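Local coordinates for universal stress protein (Mycobacterium smegmatis, PDB 5AHW) that binds cyclic AMP as a homodimeric universal stress protein with a Walker A-like nucleotide-binding motif, and probably takes part in stress signalling, at residues P95-A98 with L99-A103; G13-S16 with S17-A20; S119-A122 with G123-L126. One frame throughout, in Å; residues are numbered along the deposited sequence.

All three contacts include the first turn of a helix, but they meet very different surroundings. Contacts 1 and 2 are partly buried and both touch the cyclic AMP, yet their centres are about 17 Å apart, on opposite sides of the chain's centre. Residues 95-103 offer an apolar face to the adenine, whereas 13-20 form a serine-rich turn that meets the cyclic phosphate. Contact 3, with its centre about 20 Å from that of either, is a surface contact on the short helix 121-126; there a threonine caps the helix, while an arginine meets a water, a sulfate and the second subunit instead of the ligand.

Contact 1 (P95-A98 with L99-A103); sequences PVDA and LVELA. With CMP (adenosine-3',5'-cyclic-monophosphate), chain K.
L99 follows P95 by one helical turn, its side chain packing on the P95 carbonyl, and together they present apolar atoms to the bound cyclic AMP. Starting at its CB, L99 packs alongside the carbonyl oxygen of P95, CB lying 3.6 Å from P95 O. The next atom comes closer still, with L99 CG 3.4 Å from P95 O. At the tip one branch reaches the nucleotide: L99 CD1 sits 3.6 Å from N3 of the adenine, above the base plane near its N3 border and on the face that P95 also covers. A chi1 of -67° sets CG anti to the carbonyl carbon, and a near-trans chi2 then carries CD1 on toward the base. The same P95 oxygen also accepts the L99 N-H at 3.0 Å, so backbone bond and side-chain packing share one atom. P95 itself lies over a face of the base, its CB 3.9 Å from C5 of the adenine and its CG above the N6 and N7 side.

The other flank of the helix is polar. E101 lays its CG against D97 O, 3.1 Å away, and extends beyond it. D97 OD1 and E101 OE2 stand 4.6 Å apart as like charges, a spacing at which solvent would be expected to soften the repulsion; D97 OD1 also has a long, weak ion pair with R136. Between the two flanks V96 and V100 line up one turn apart, with CG1 and CG2 only loosely adjacent.

Helix 95-105 packs against the parallel sheet. A98, L99 and L102 pack on strand 34-41, A98 and L102 also reach strand 86-92, and L99 and A103 meet strand 110-114, while P95 and V96 face helix 129-136.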
loop_
_atom_site.group_PDB
_atom_site.type_symbol
_atom_site.label_atom_id
_atom_site.label_comp_id
_atom_site.label_asym_id
_atom_site.label_seq_id
_atom_site.Cartn_x
_atom_site.Cartn_y
_atom_site.Cartn_z
ATOM N N PRO B 95 15.966 6.150 7.998
ATOM C CA PRO B 95 15.130 5.303 7.231
ATOM C C PRO B 95 14.284 6.052 6.201
ATOM O O PRO B 95 14.149 5.551 5.047
ATOM C CB PRO B 95 14.221 4.631 8.276
ATOM C CG PRO B 95 14.919 4.803 9.565
ATOM C CD PRO B 95 15.861 5.929 9.448
ATOM N N VAL B 96 13.648 7.163 6.599
ATOM C CA VAL B 96 12.714 7.804 5.673
ATOM C C VAL B 96 13.409 8.291 4.365
ATOM O O VAL B 96 12.989 8.003 3.175
ATOM C CB VAL B 96 11.943 8.963 6.359
ATOM C CG1 VAL B 96 11.049 9.658 5.345
ATOM C CG2 VAL B 96 11.092 8.403 7.476
ATOM N N ASP B 97 14.467 9.042 4.608
ATOM C CA ASP B 97 15.349 9.549 3.559
ATOM C C ASP B 97 15.843 8.380 2.709
ATOM O O ASP B 97 15.820 8.429 1.489
ATOM C CB ASP B 97 16.612 10.255 4.189
ATOM C CG ASP B 97 16.310 11.684 4.855
ATOM O OD1 ASP B 97 15.236 12.304 4.643
ATOM O OD2 ASP B 97 17.210 12.211 5.550
ATOM N N ALA B 98 16.356 7.333 3.337
ATOM C CA ALA B 98 16.956 6.287 2.525
ATOM C C ALA B 98 15.912 5.625 1.615
ATOM O O ALA B 98 16.184 5.406 0.439
ATOM C CB ALA B 98 17.646 5.247 3.415
ATOM N N LEU B 99 14.697 5.382 2.117
ATOM C CA LEU B 99 13.673 4.661 1.331
ATOM C C LEU B 99 13.102 5.550 0.219
ATOM O O LEU B 99 13.032 5.124 -0.944
ATOM C CB LEU B 99 12.540 4.122 2.195
ATOM C CG LEU B 99 12.984 3.033 3.144
ATOM C CD1 LEU B 99 11.948 2.748 4.227
ATOM C CD2 LEU B 99 13.254 1.752 2.396
ATOM N N VAL B 100 12.795 6.802 0.532
ATOM C CA VAL B 100 12.274 7.722 -0.496
ATOM C C VAL B 100 13.276 8.041 -1.550
ATOM O O VAL B 100 12.989 8.008 -2.763
ATOM C CB VAL B 100 11.734 8.986 0.122
ATOM C CG1 VAL B 100 11.234 9.909 -0.952
ATOM C CG2 VAL B 100 10.555 8.600 1.035
ATOM N N GLU B 101 14.487 8.295 -1.129
ATOM C CA GLU B 101 15.504 8.556 -2.150
ATOM C C GLU B 101 15.791 7.353 -3.023
ATOM O O GLU B 101 16.008 7.510 -4.220
ATOM C CB GLU B 101 16.795 9.074 -1.519
ATOM C CG GLU B 101 16.570 10.408 -0.821
ATOM C CD GLU B 101 17.771 10.925 -0.033
ATOM O OE1 GLU B 101 18.909 10.350 -0.121
ATOM O OE2 GLU B 101 17.509 11.917 0.717
ATOM N N LEU B 102 15.822 6.166 -2.430
ATOM C CA LEU B 102 16.137 4.969 -3.187
ATOM C C LEU B 102 15.075 4.768 -4.235
ATOM O O LEU B 102 15.326 4.425 -5.355
ATOM C CB LEU B 102 16.268 3.741 -2.277
ATOM C CG LEU B 102 16.292 2.359 -2.928
ATOM C CD1 LEU B 102 17.484 2.256 -3.885
ATOM C CD2 LEU B 102 16.407 1.310 -1.868
ATOM N N ALA B 103 13.865 5.032 -3.846
ATOM C CA ALA B 103 12.733 4.830 -4.708
ATOM C C ALA B 103 12.727 5.768 -5.924
ATOM O O ALA B 103 12.448 5.301 -7.063
ATOM C CB ALA B 103 11.458 4.958 -3.895
HETATM P P CMP K . 7.628 -2.511 10.453
HETATM O O1P CMP K . 6.597 -3.618 10.263
HETATM O O2P CMP K . 8.562 -2.863 11.515
HETATM O "O5'" CMP K . 7.013 -1.066 10.617
HETATM C "C5'" CMP K . 7.699 0.183 10.356
HETATM C "C4'" CMP K . 8.445 -0.004 9.064
HETATM O "O4'" CMP K . 9.329 1.059 8.752
HETATM C "C3'" CMP K . 9.318 -1.201 9.040
HETATM O "O3'" CMP K . 8.491 -2.356 9.085
HETATM C "C2'" CMP K . 10.154 -0.968 7.774
HETATM O "O2'" CMP K . 9.453 -1.258 6.556
HETATM C "C1'" CMP K . 10.358 0.552 7.895
HETATM N N9 CMP K . 11.686 0.756 8.523
HETATM C C8 CMP K . 11.943 1.046 9.812
HETATM N N7 CMP K . 13.265 1.088 10.040
HETATM C C5 CMP K . 13.865 0.843 8.899
HETATM C C6 CMP K . 15.256 0.777 8.417
HETATM N N6 CMP K . 16.251 0.988 9.266
HETATM N N1 CMP K . 15.480 0.491 7.127
HETATM C C2 CMP K . 14.491 0.272 6.253
HETATM N N3 CMP K . 13.192 0.301 6.619
HETATM C C4 CMP K . 12.835 0.583 7.898
#

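Contact 2 (G13-S16 with S17-A20); sequences GSDS and SLRA. With CMP (adenosine-3',5'-cyclic-monophosphate), chain K.
S14 caps helix 15-31 through S17: S14 OG accepts the S17 N-H at 2.9 Å, which makes S14 the N-cap. This is the tight part of the contact. The S14 hydroxyl sits between its own N and carbonyl carbon (chi1 68°), which brings it over the first turn, and it is also hydrogen-bonded to OD1 of D12. S17 answers from within the first turn, its CB 3.0 Å from S14 OG and its OG 2.7 Å from S14 O; the S17 hydroxyl also has T11 and D12 as partners, so its proton is not assigned. S14 O accepts the L18 N-H at 3.0 Å. Beside this knot of hydroxyls, S16 OG donates to O2P of the cyclic AMP at 2.7 Å, and S17 CB approaches the ligand's O3' at 3.3 Å. The positive end of the helix dipole would be expected to favour the phosphate here.

The solvent side is much looser. R19 bends back at chi3 (-78°), so that D15 O lies 4.1 Å above the guanidinium plane, over its centre, with S16 N over the same face nearer the rim. The D15 carboxylate does not meet it, for D15 OD2 is 6.1 Å from R19 NH1. NH2 of R19 instead bonds to the carbonyl of T146, itself a ligand-binding residue.

L18 turns away from the phosphate and packs on A74 and R77 of helix 65-80. The whole turn opens helix 15-31, the crossover of the beta-alpha-beta unit that runs from strand 6-10 to strand 34-41.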
loop_
_atom_site.group_PDB
_atom_site.type_symbol
_atom_site.label_atom_id
_atom_site.label_comp_id
_atom_site.label_asym_id
_atom_site.label_seq_id
_atom_site.Cartn_x
_atom_site.Cartn_y
_atom_site.Cartn_z
ATOM N N GLY B 13 15.133 -5.451 10.157
ATOM C CA GLY B 13 15.411 -6.690 10.847
ATOM C C GLY B 13 14.358 -7.128 11.848
ATOM O O GLY B 13 14.439 -8.232 12.380
ATOM N N SER B 14 13.398 -6.252 12.136
ATOM C CA SER B 14 12.289 -6.599 13.008
ATOM C C SER B 14 11.405 -7.668 12.399
ATOM O O SER B 14 11.272 -7.669 11.182
ATOM C CB SER B 14 11.447 -5.358 13.355
ATOM O OG SER B 14 10.776 -4.867 12.221
ATOM N N ASP B 15 10.810 -8.532 13.239
ATOM C CA ASP B 15 9.820 -9.546 12.776
ATOM C C ASP B 15 8.675 -8.865 12.072
ATOM O O ASP B 15 8.274 -9.301 11.016
ATOM C CB ASP B 15 9.284 -10.411 13.945
ATOM C CG ASP B 15 10.408 -11.156 14.672
ATOM O OD1 ASP B 15 11.459 -11.385 14.023
ATOM O OD2 ASP B 15 10.252 -11.541 15.870
ATOM N N SER B 16 8.203 -7.740 12.602
ATOM C CA SER B 16 7.148 -6.954 11.949
ATOM C C SER B 16 7.599 -6.619 10.539
ATOM O O SER B 16 6.936 -6.919 9.522
ATOM C CB SER B 16 6.854 -5.647 12.768
ATOM O OG SER B 16 8.015 -4.922 13.117
ATOM N N SER B 17 8.822 -6.096 10.432
ATOM C CA SER B 17 9.268 -5.691 9.097
ATOM C C SER B 17 9.423 -6.882 8.124
ATOM O O SER B 17 9.258 -6.738 6.902
ATOM C CB SER B 17 10.555 -4.878 9.194
ATOM O OG SER B 17 11.700 -5.674 9.381
ATOM N N LEU B 18 9.795 -8.043 8.642
ATOM C CA LEU B 18 9.978 -9.178 7.783
ATOM C C LEU B 18 8.650 -9.647 7.202
ATOM O O LEU B 18 8.633 -10.253 6.124
ATOM C CB LEU B 18 10.680 -10.296 8.544
ATOM C CG LEU B 18 12.141 -9.948 8.849
ATOM C CD1 LEU B 18 12.693 -10.996 9.780
ATOM C CD2 LEU B 18 12.986 -9.854 7.608
ATOM N N ARG B 19 7.560 -9.332 7.889
ATOM C CA ARG B 19 6.235 -9.563 7.356
ATOM C C ARG B 19 5.982 -8.623 6.183
ATOM O O ARG B 19 5.261 -9.016 5.254
ATOM C CB ARG B 19 5.109 -9.434 8.412
ATOM C CG ARG B 19 5.136 -10.547 9.449
ATOM C CD ARG B 19 3.982 -10.559 10.468
ATOM N NE ARG B 19 4.155 -9.558 11.551
ATOM C CZ ARG B 19 4.529 -9.794 12.826
ATOM N NH1 ARG B 19 4.786 -11.032 13.280
ATOM N NH2 ARG B 19 4.631 -8.756 13.666
ATOM N N ALA B 20 6.491 -7.397 6.260
ATOM C CA ALA B 20 6.422 -6.485 5.149
ATOM C C ALA B 20 7.200 -7.023 3.955
ATOM O O ALA B 20 6.755 -6.875 2.827
ATOM C CB ALA B 20 6.971 -5.107 5.515
HETATM P P CMP K . 7.628 -2.511 10.453
HETATM O O1P CMP K . 6.597 -3.618 10.263
HETATM O O2P CMP K . 8.562 -2.863 11.515
HETATM O "O5'" CMP K . 7.013 -1.066 10.617
HETATM C "C5'" CMP K . 7.699 0.183 10.356
HETATM C "C4'" CMP K . 8.445 -0.004 9.064
HETATM O "O4'" CMP K . 9.329 1.059 8.752
HETATM C "C3'" CMP K . 9.318 -1.201 9.040
HETATM O "O3'" CMP K . 8.491 -2.356 9.085
HETATM C "C2'" CMP K . 10.154 -0.968 7.774
HETATM O "O2'" CMP K . 9.453 -1.258 6.556
HETATM C "C1'" CMP K . 10.358 0.552 7.895
HETATM N N9 CMP K . 11.686 0.756 8.523
HETATM C C8 CMP K . 11.943 1.046 9.812
HETATM N N7 CMP K . 13.265 1.088 10.040
HETATM C C5 CMP K . 13.865 0.843 8.899
HETATM C C6 CMP K . 15.256 0.777 8.417
HETATM N N6 CMP K . 16.251 0.988 9.266
HETATM N N1 CMP K . 15.480 0.491 7.127
HETATM C C2 CMP K . 14.491 0.272 6.253
HETATM N N3 CMP K . 13.192 0.301 6.619
HETATM C C4 CMP K . 12.835 0.583 7.898
#

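Contact 3 (S119-A122 with G123-L126); sequences STIA and GRLL. With SO4 (sulfate ion), chain H.
I121 and L125 lie side by side on the short helix 121-126, pointing the same way, and touch where CG2 of I121 meets CD1 of L125 at 3.9 Å. L125 leans its CG on the backbone as well, 3.3 Å from I121 O. One residue back, R124 heads off along a different line. Its CG passes 3.2 Å from T120 O, which also accepts the R124 N-H, and the chain then bends at chi3 (76°) so that the guanidinium swings over toward the start of the segment.

The flat group is used at its edge. A sulfate, probably picked up from the crystallisation liquor, puts O4 in the guanidinium plane, and R124 NE points at it almost straight (173°), but at 3.5 Å the bond is weak. R124 NH1 donates to a water at 2.6 Å, and that water donates in turn to S119 O at 2.8 Å, linking the arginine back to the residue ahead of the helix cap.

T120 is that cap. A chi1 of 65° tips its hydroxyl back toward the helix, where T120 OG1 accepts the G123 N-H at 3.0 Å. The buried G123 thus lies directly beneath the cap, while I121, L125 and L126 are on the exposed side. R124 O accepts a bond from NH1 of R124 of the second subunit, placing the helix at the dimer contact. A threonine N-cap opening a short helix is what this amounts to; in sequence it falls in the nine-residue spacer of the G-2X-G-9X-G(S/T) Walker A-like motif that begins at G114, as in nucleotide-binding universal stress proteins.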
loop_
_atom_site.group_PDB
_atom_site.type_symbol
_atom_site.label_atom_id
_atom_site.label_comp_id
_atom_site.label_asym_id
_atom_site.label_seq_id
_atom_site.Cartn_x
_atom_site.Cartn_y
_atom_site.Cartn_z
ATOM N N SER B 119 0.185 4.358 14.882
ATOM C CA SER B 119 -0.946 4.655 15.685
ATOM C C SER B 119 -0.627 5.436 17.003
ATOM O O SER B 119 -1.576 5.847 17.671
ATOM C CB SER B 119 -1.654 3.323 16.060
ATOM O OG SER B 119 -0.748 2.590 16.904
ATOM N N THR B 120 0.640 5.547 17.430
ATOM C CA THR B 120 0.919 6.228 18.685
ATOM C C THR B 120 0.746 7.733 18.506
ATOM O O THR B 120 0.944 8.282 17.382
ATOM C CB THR B 120 2.316 5.962 19.246
ATOM O OG1 THR B 120 3.319 6.497 18.347
ATOM C CG2 THR B 120 2.507 4.524 19.514
ATOM N N ILE B 121 0.399 8.421 19.601
ATOM C CA ILE B 121 0.223 9.860 19.508
ATOM C C ILE B 121 1.572 10.527 19.218
ATOM O O ILE B 121 1.664 11.439 18.421
ATOM C CB ILE B 121 -0.468 10.459 20.716
ATOM C CG1 ILE B 121 -1.841 9.811 20.911
ATOM C CG2 ILE B 121 -0.688 11.938 20.487
ATOM C CD1 ILE B 121 -2.793 9.922 19.696
ATOM N N ALA B 122 2.625 9.967 19.766
ATOM C CA ALA B 122 3.897 10.562 19.636
ATOM C C ALA B 122 4.402 10.374 18.219
ATOM O O ALA B 122 5.097 11.213 17.691
ATOM C CB ALA B 122 4.867 9.947 20.632
ATOM N N GLY B 123 4.104 9.253 17.632
ATOM C CA GLY B 123 4.452 8.999 16.224
ATOM C C GLY B 123 3.657 9.860 15.268
ATOM O O GLY B 123 4.172 10.438 14.347
ATOM N N ARG B 124 2.375 9.985 15.510
ATOM C CA ARG B 124 1.577 10.894 14.727
ATOM C C ARG B 124 2.033 12.341 14.782
ATOM O O ARG B 124 1.890 13.044 13.784
ATOM C CB ARG B 124 0.135 10.768 15.152
ATOM C CG ARG B 124 -0.471 9.433 14.708
ATOM C CD ARG B 124 -1.885 9.257 15.217
ATOM N NE ARG B 124 -2.831 10.072 14.450
ATOM C CZ ARG B 124 -4.138 10.113 14.714
ATOM N NH1 ARG B 124 -4.638 9.393 15.693
ATOM N NH2 ARG B 124 -4.942 10.871 13.980
ATOM N N LEU B 125 2.522 12.814 15.943
ATOM C CA LEU B 125 2.952 14.190 16.059
ATOM C C LEU B 125 4.445 14.416 15.706
ATOM O O LEU B 125 4.784 15.427 15.118
ATOM C CB LEU B 125 2.706 14.676 17.449
ATOM C CG LEU B 125 1.261 14.696 17.895
ATOM C CD1 LEU B 125 1.305 15.136 19.359
ATOM C CD2 LEU B 125 0.465 15.662 17.009
ATOM N N LEU B 126 5.320 13.485 16.048
ATOM C CA LEU B 126 6.747 13.690 15.881
ATOM C C LEU B 126 7.234 13.005 14.588
ATOM O O LEU B 126 8.261 13.412 14.035
ATOM C CB LEU B 126 7.522 13.174 17.092
ATOM C CG LEU B 126 7.305 13.914 18.418
ATOM C CD1 LEU B 126 7.968 13.195 19.576
ATOM C CD2 LEU B 126 7.894 15.277 18.366
HETATM S S SO4 H . -2.349 12.218 10.671
HETATM O O1 SO4 H . -1.589 12.483 9.401
HETATM O O2 SO4 H . -3.290 11.093 10.496
HETATM O O3 SO4 H . -3.147 13.392 11.083
HETATM O O4 SO4 H . -1.426 11.777 11.736
HETATM O O HOH W 1 -3.949 7.184 16.882
#